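Local coordinates for S-adenosylmethionine:2-demethylmenaquinone methyltransferase (Geobacillus kaustophilus, PDB 2PCN), which belongs to the aldolase/RraA family and assembles as a trimer of compact alpha/beta subunits, at residues Q22-K27 / G92-S97; E48-V53 / D74-I79. One frame throughout, in Å; residues are numbered along the deposited sequence.

Interaction 1. Residues Q22-K27 / G92-S97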
loop_
_atom_site.group_PDB
_atom_site.type_symbol
_atom_site.label_atom_id
_atom_site.label_comp_id
_atom_site.label_asym_id
_atom_site.label_seq_id
_atom_site.Cartn_x
_atom_site.Cartn_y
_atom_site.Cartn_z
ATOM N N GLN A 22 1.545 7.460 3.007
ATOM C CA GLN A 22 0.850 6.349 3.633
ATOM C C GLN A 22 0.289 7.029 4.878
ATOM O O GLN A 22 0.972 7.862 5.474
ATOM C CB GLN A 22 1.826 5.247 4.053
ATOM C CG GLN A 22 2.626 4.641 2.914
ATOM C CD GLN A 22 1.742 4.131 1.797
ATOM O OE1 GLN A 22 0.812 3.359 2.030
ATOM N NE2 GLN A 22 2.029 4.559 0.573
ATOM N N SER A 23 -0.943 6.700 5.257
ATOM C CA SER A 23 -1.561 7.301 6.440
ATOM C C SER A 23 -1.415 6.332 7.609
ATOM O O SER A 23 -1.872 5.193 7.533
ATOM C CB SER A 23 -3.039 7.589 6.174
ATOM O OG SER A 23 -3.607 8.334 7.236
ATOM N N TYR A 24 -0.791 6.793 8.692
ATOM C CA TYR A 24 -0.545 5.947 9.859
ATOM C C TYR A 24 -1.305 6.289 11.139
ATOM O O TYR A 24 -1.415 5.451 12.028
ATOM C CB TYR A 24 0.950 5.954 10.181
ATOM C CG TYR A 24 1.824 5.364 9.106
ATOM C CD1 TYR A 24 1.874 3.983 8.899
ATOM C CD2 TYR A 24 2.603 6.183 8.291
ATOM C CE1 TYR A 24 2.684 3.433 7.903
ATOM C CE2 TYR A 24 3.414 5.643 7.294
ATOM C CZ TYR A 24 3.449 4.268 7.106
ATOM O OH TYR A 24 4.241 3.738 6.114
ATOM N N GLY A 25 -1.821 7.510 11.240
ATOM C CA GLY A 25 -2.523 7.902 12.451
ATOM C C GLY A 25 -3.976 7.478 12.530
ATOM O O GLY A 25 -4.557 7.021 11.545
ATOM N N GLY A 26 -4.559 7.630 13.717
ATOM C CA GLY A 26 -5.953 7.274 13.915
ATOM C C GLY A 26 -6.876 8.190 13.133
ATOM O O GLY A 26 -8.029 7.849 12.866
ATOM N N LYS A 27 -6.370 9.369 12.781
ATOM C CA LYS A 27 -7.138 10.337 12.007
ATOM C C LYS A 27 -6.658 10.298 10.563
ATOM O O LYS A 27 -5.466 10.437 10.294
ATOM C CB LYS A 27 -6.955 11.750 12.573
ATOM C CG LYS A 27 -7.641 11.967 13.909
ATOM C CD LYS A 27 -9.144 11.782 13.770
ATOM C CE LYS A 27 -9.826 11.731 15.122
ATOM N NZ LYS A 27 -11.301 11.544 14.993
ATOM N N GLY A 92 9.761 11.186 4.946
ATOM C CA GLY A 92 10.687 10.241 5.539
ATOM C C GLY A 92 9.886 9.137 6.210
ATOM O O GLY A 92 8.694 8.986 5.935
ATOM N N CYS A 93 10.514 8.380 7.105
ATOM C CA CYS A 93 9.830 7.271 7.764
ATOM C C CYS A 93 9.497 7.470 9.238
ATOM O O CYS A 93 9.995 8.384 9.894
ATOM C CB CYS A 93 10.668 5.994 7.631
ATOM S SG CYS A 93 10.928 5.434 5.941
ATOM N N ILE A 94 8.639 6.594 9.746
ATOM C CA ILE A 94 8.254 6.614 11.149
ATOM C C ILE A 94 8.369 5.180 11.653
ATOM O O ILE A 94 8.653 4.262 10.878
ATOM C CB ILE A 94 6.785 7.066 11.346
ATOM C CG1 ILE A 94 5.829 6.023 10.753
ATOM C CG2 ILE A 94 6.563 8.419 10.688
ATOM C CD1 ILE A 94 4.385 6.216 11.165
ATOM N N ARG A 95 8.168 4.994 12.952
ATOM C CA ARG A 95 8.174 3.663 13.540
ATOM C C ARG A 95 7.065 3.653 14.591
ATOM O O ARG A 95 6.422 4.681 14.814
ATOM C CB ARG A 95 9.540 3.314 14.139
ATOM C CG ARG A 95 9.992 4.135 15.330
ATOM C CD ARG A 95 11.368 3.636 15.766
ATOM N NE ARG A 95 11.735 4.070 17.110
ATOM C CZ ARG A 95 12.786 3.606 17.779
ATOM N NH1 ARG A 95 13.581 2.695 17.229
ATOM N NH2 ARG A 95 13.029 4.036 19.010
ATOM N N ASP A 96 6.842 2.506 15.224
ATOM C CA ASP A 96 5.766 2.350 16.205
ATOM C C ASP A 96 4.447 2.640 15.487
ATOM O O ASP A 96 3.517 3.196 16.076
ATOM C CB ASP A 96 5.925 3.318 17.384
ATOM C CG ASP A 96 7.219 3.110 18.147
ATOM O OD1 ASP A 96 7.609 1.943 18.372
ATOM O OD2 ASP A 96 7.842 4.118 18.534
ATOM N N SER A 97 4.372 2.250 14.214
ATOM C CA SER A 97 3.176 2.478 13.411
ATOM C C SER A 97 1.954 1.796 14.004
ATOM O O SER A 97 0.840 2.296 13.882
ATOM C CB SER A 97 3.393 2.002 11.965
ATOM O OG SER A 97 3.637 0.607 11.896
HETATM O O HOH W 1 -0.547 2.880 11.601
#
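Tyr24 and Ser97 bring the two backbones nearest, CA to CA 6.2 Å, where the chain has left strand 22-23 on one side and starts helix 97-100 on the other. A single water ties the two carbonyls together, donating to Tyr24 O at 2.7 Å and to Ser97 O at the same length; it also lies at the edge of the tyrosine ring, in its plane. Most of the packing is Tyr24 against Ile94. The CD1 methyl of Ile94 hangs over the CG-CD2 side of the ring, 3.4 Å from Tyr24 CD2, and Ile94 CG1 stands higher over the same face, offset toward the rim. The methyl gets there because Ile94 CG1 is wedged between its own N and carbonyl carbon (chi1 67°), with the chain running on extended. Around this pair, the fold changes sheets: strand 22-23 pairs antiparallel with 106-109 in the large mixed sheet, whereas 93-94, past the corner at Gly92, lies between 70-72 and 111-112 in a small parallel one. Tyr24 also packs on Ala109 and Thr112, so its ring bridges both. Ser97 CB approaches the ring obliquely, 4.0 Å from Tyr24 CD1. The hydroxyl of Ser97 is engaged across the subunit boundary instead, hydrogen-bonded to Asp147 of the second subunit, whose carboxylate also takes the backbone N-H of Asp96.

Interaction 2. Residues E48-V53 / D74-I79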
loop_
_atom_site.group_PDB
_atom_site.type_symbol
_atom_site.label_atom_id
_atom_site.label_comp_id
_atom_site.label_asym_id
_atom_site.label_seq_id
_atom_site.Cartn_x
_atom_site.Cartn_y
_atom_site.Cartn_z
ATOM N N GLU A 48 11.675 18.943 19.529
ATOM C CA GLU A 48 11.553 20.283 20.091
ATOM C C GLU A 48 10.370 21.035 19.488
ATOM O O GLU A 48 9.678 21.782 20.186
ATOM C CB GLU A 48 12.851 21.066 19.882
ATOM C CG GLU A 48 14.078 20.316 20.376
ATOM C CD GLU A 48 15.281 21.216 20.569
ATOM O OE1 GLU A 48 15.545 22.055 19.682
ATOM O OE2 GLU A 48 15.966 21.075 21.606
ATOM N N ALA A 49 10.133 20.834 18.194
ATOM C CA ALA A 49 9.017 21.484 17.522
ATOM C C ALA A 49 7.698 20.979 18.111
ATOM O O ALA A 49 6.816 21.769 18.462
ATOM C CB ALA A 49 9.066 21.195 16.015
ATOM N N LEU A 50 7.567 19.663 18.227
ATOM C CA LEU A 50 6.347 19.074 18.772
ATOM C C LEU A 50 6.066 19.526 20.198
ATOM O O LEU A 50 4.915 19.560 20.627
ATOM C CB LEU A 50 6.429 17.544 18.738
ATOM C CG LEU A 50 6.414 16.898 17.355
ATOM C CD1 LEU A 50 6.627 15.395 17.489
ATOM C CD2 LEU A 50 5.087 17.202 16.668
ATOM N N GLU A 51 7.118 19.879 20.929
ATOM C CA GLU A 51 6.955 20.314 22.312
ATOM C C GLU A 51 6.682 21.810 22.426
ATOM O O GLU A 51 6.331 22.290 23.500
ATOM C CB GLU A 51 8.211 19.979 23.124
ATOM C CG GLU A 51 8.648 18.527 23.045
ATOM C CD GLU A 51 9.947 18.270 23.786
ATOM O OE1 GLU A 51 10.896 19.063 23.621
ATOM O OE2 GLU A 51 10.025 17.266 24.524
ATOM N N THR A 52 6.816 22.541 21.322
ATOM C CA THR A 52 6.620 23.987 21.360
ATOM C C THR A 52 5.605 24.638 20.419
ATOM O O THR A 52 5.122 25.729 20.718
ATOM C CB THR A 52 7.963 24.707 21.158
ATOM O OG1 THR A 52 8.507 24.343 19.883
ATOM C CG2 THR A 52 8.945 24.310 22.257
ATOM N N VAL A 53 5.270 24.007 19.294
ATOM C CA VAL A 53 4.315 24.630 18.374
ATOM C C VAL A 53 2.909 24.779 18.974
ATOM O O VAL A 53 2.514 24.020 19.858
ATOM C CB VAL A 53 4.220 23.860 17.032
ATOM C CG1 VAL A 53 5.574 23.855 16.345
ATOM C CG2 VAL A 53 3.728 22.433 17.269
ATOM N N ASP A 74 6.166 6.520 18.792
ATOM C CA ASP A 74 5.014 6.721 19.665
ATOM C C ASP A 74 5.213 7.780 20.748
ATOM O O ASP A 74 4.258 8.455 21.127
ATOM C CB ASP A 74 4.569 5.389 20.283
ATOM C CG ASP A 74 5.526 4.876 21.332
ATOM O OD1 ASP A 74 6.749 4.901 21.090
ATOM O OD2 ASP A 74 5.047 4.435 22.399
ATOM N N ARG A 75 6.437 7.940 21.243
ATOM C CA ARG A 75 6.687 8.949 22.272
ATOM C C ARG A 75 6.382 10.339 21.731
ATOM O O ARG A 75 5.677 11.126 22.367
ATOM C CB ARG A 75 8.140 8.907 22.740
ATOM C CG ARG A 75 8.524 7.659 23.514
ATOM C CD ARG A 75 9.981 7.745 23.921
ATOM N NE ARG A 75 10.841 7.948 22.759
ATOM C CZ ARG A 75 11.954 8.675 22.773
ATOM N NH1 ARG A 75 12.346 9.275 23.890
ATOM N NH2 ARG A 75 12.674 8.804 21.667
ATOM N N LEU A 76 6.924 10.644 20.556
ATOM C CA LEU A 76 6.696 11.948 19.943
ATOM C C LEU A 76 5.252 12.121 19.493
ATOM O O LEU A 76 4.702 13.220 19.575
ATOM C CB LEU A 76 7.657 12.157 18.764
ATOM C CG LEU A 76 9.017 12.759 19.152
ATOM C CD1 LEU A 76 9.649 11.961 20.274
ATOM C CD2 LEU A 76 9.929 12.793 17.933
ATOM N N ALA A 77 4.634 11.047 19.013
ATOM C CA ALA A 77 3.241 11.128 18.583
ATOM C C ALA A 77 2.388 11.423 19.818
ATOM O O ALA A 77 1.403 12.155 19.753
ATOM C CB ALA A 77 2.803 9.816 17.939
ATOM N N GLN A 78 2.788 10.850 20.946
ATOM C CA GLN A 78 2.077 11.057 22.203
ATOM C C GLN A 78 2.139 12.536 22.585
ATOM O O GLN A 78 1.148 13.114 23.038
ATOM C CB GLN A 78 2.715 10.200 23.292
ATOM C CG GLN A 78 2.025 10.255 24.636
ATOM C CD GLN A 78 2.624 9.261 25.610
ATOM O OE1 GLN A 78 3.786 9.376 25.994
ATOM N NE2 GLN A 78 1.834 8.270 26.003
ATOM N N ILE A 79 3.307 13.147 22.405
ATOM C CA ILE A 79 3.467 14.562 22.720
ATOM C C ILE A 79 2.505 15.354 21.841
ATOM O O ILE A 79 1.831 16.274 22.308
ATOM C CB ILE A 79 4.916 15.046 22.449
ATOM C CG1 ILE A 79 5.890 14.341 23.395
ATOM C CG2 ILE A 79 5.007 16.558 22.621
ATOM C CD1 ILE A 79 7.340 14.665 23.122
#
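Leu50 reaches across to helix 74-82 with its CD1 methyl, which lands 3.6 Å from Leu76 CB and equally close to the Leu76 carbonyl oxygen; the leucine side chains cross at about a right angle. One turn further on, Ile79 returns the contact: its CG2 methyl, anti to its backbone N, lies 3.6 Å from Leu50 O. The other branch crosses the extended chain of Glu51 at a slant, Ile79 CD1 lying 4.0 Å from Glu51 OE2 and 4.1 Å from Glu51 CG. The join is oily in the middle and lined by a carboxylate at its margin, where Glu51 OE2 is held by a salt bridge to Arg47. Further out, Arg83 NH1 hydrogen-bonds to both Leu50 O and Val53 O, bridging them, while Thr52 OG1 donates a hydrogen bond to Glu48 O (2.8 Å) and is also hydrogen-bonded to Arg125. Leu50 also packs on Leu59, joining the pair to the sheet below. The axes of 48-52 and 74-79 come within 9.6 Å and run 23° apart, as expected of neighbouring helices on one sheet face. Helix 44-52 makes the beta-alpha-beta crossover between parallel strands 30-38 and 58-62, and helix 74-82 leads to the next parallel strand, 87-90.

In the fold
From the N terminus, the chain lays down 22-27, then passes through strand 30-38 to 48-53, which waits for 74-79 to close interaction 2 over a short loop holding strands 58-62 and 70-72. After strand 87-90, the segment 92-97 comes back to 22-27 and closes interaction 1, so the helix pair is nested inside the larger loop. Interaction 2 joins two helices on one face of the mixed sheet; interaction 1 joins strand 22-23, at an edge of that sheet within the chain, to the small parallel one, close to the second subunit. Their centres are 14 Å apart, and they meet where Asp96 OD2 probably hydrogen-bonds Asp74 N, 2.9 Å away, at the start of helix 74-82.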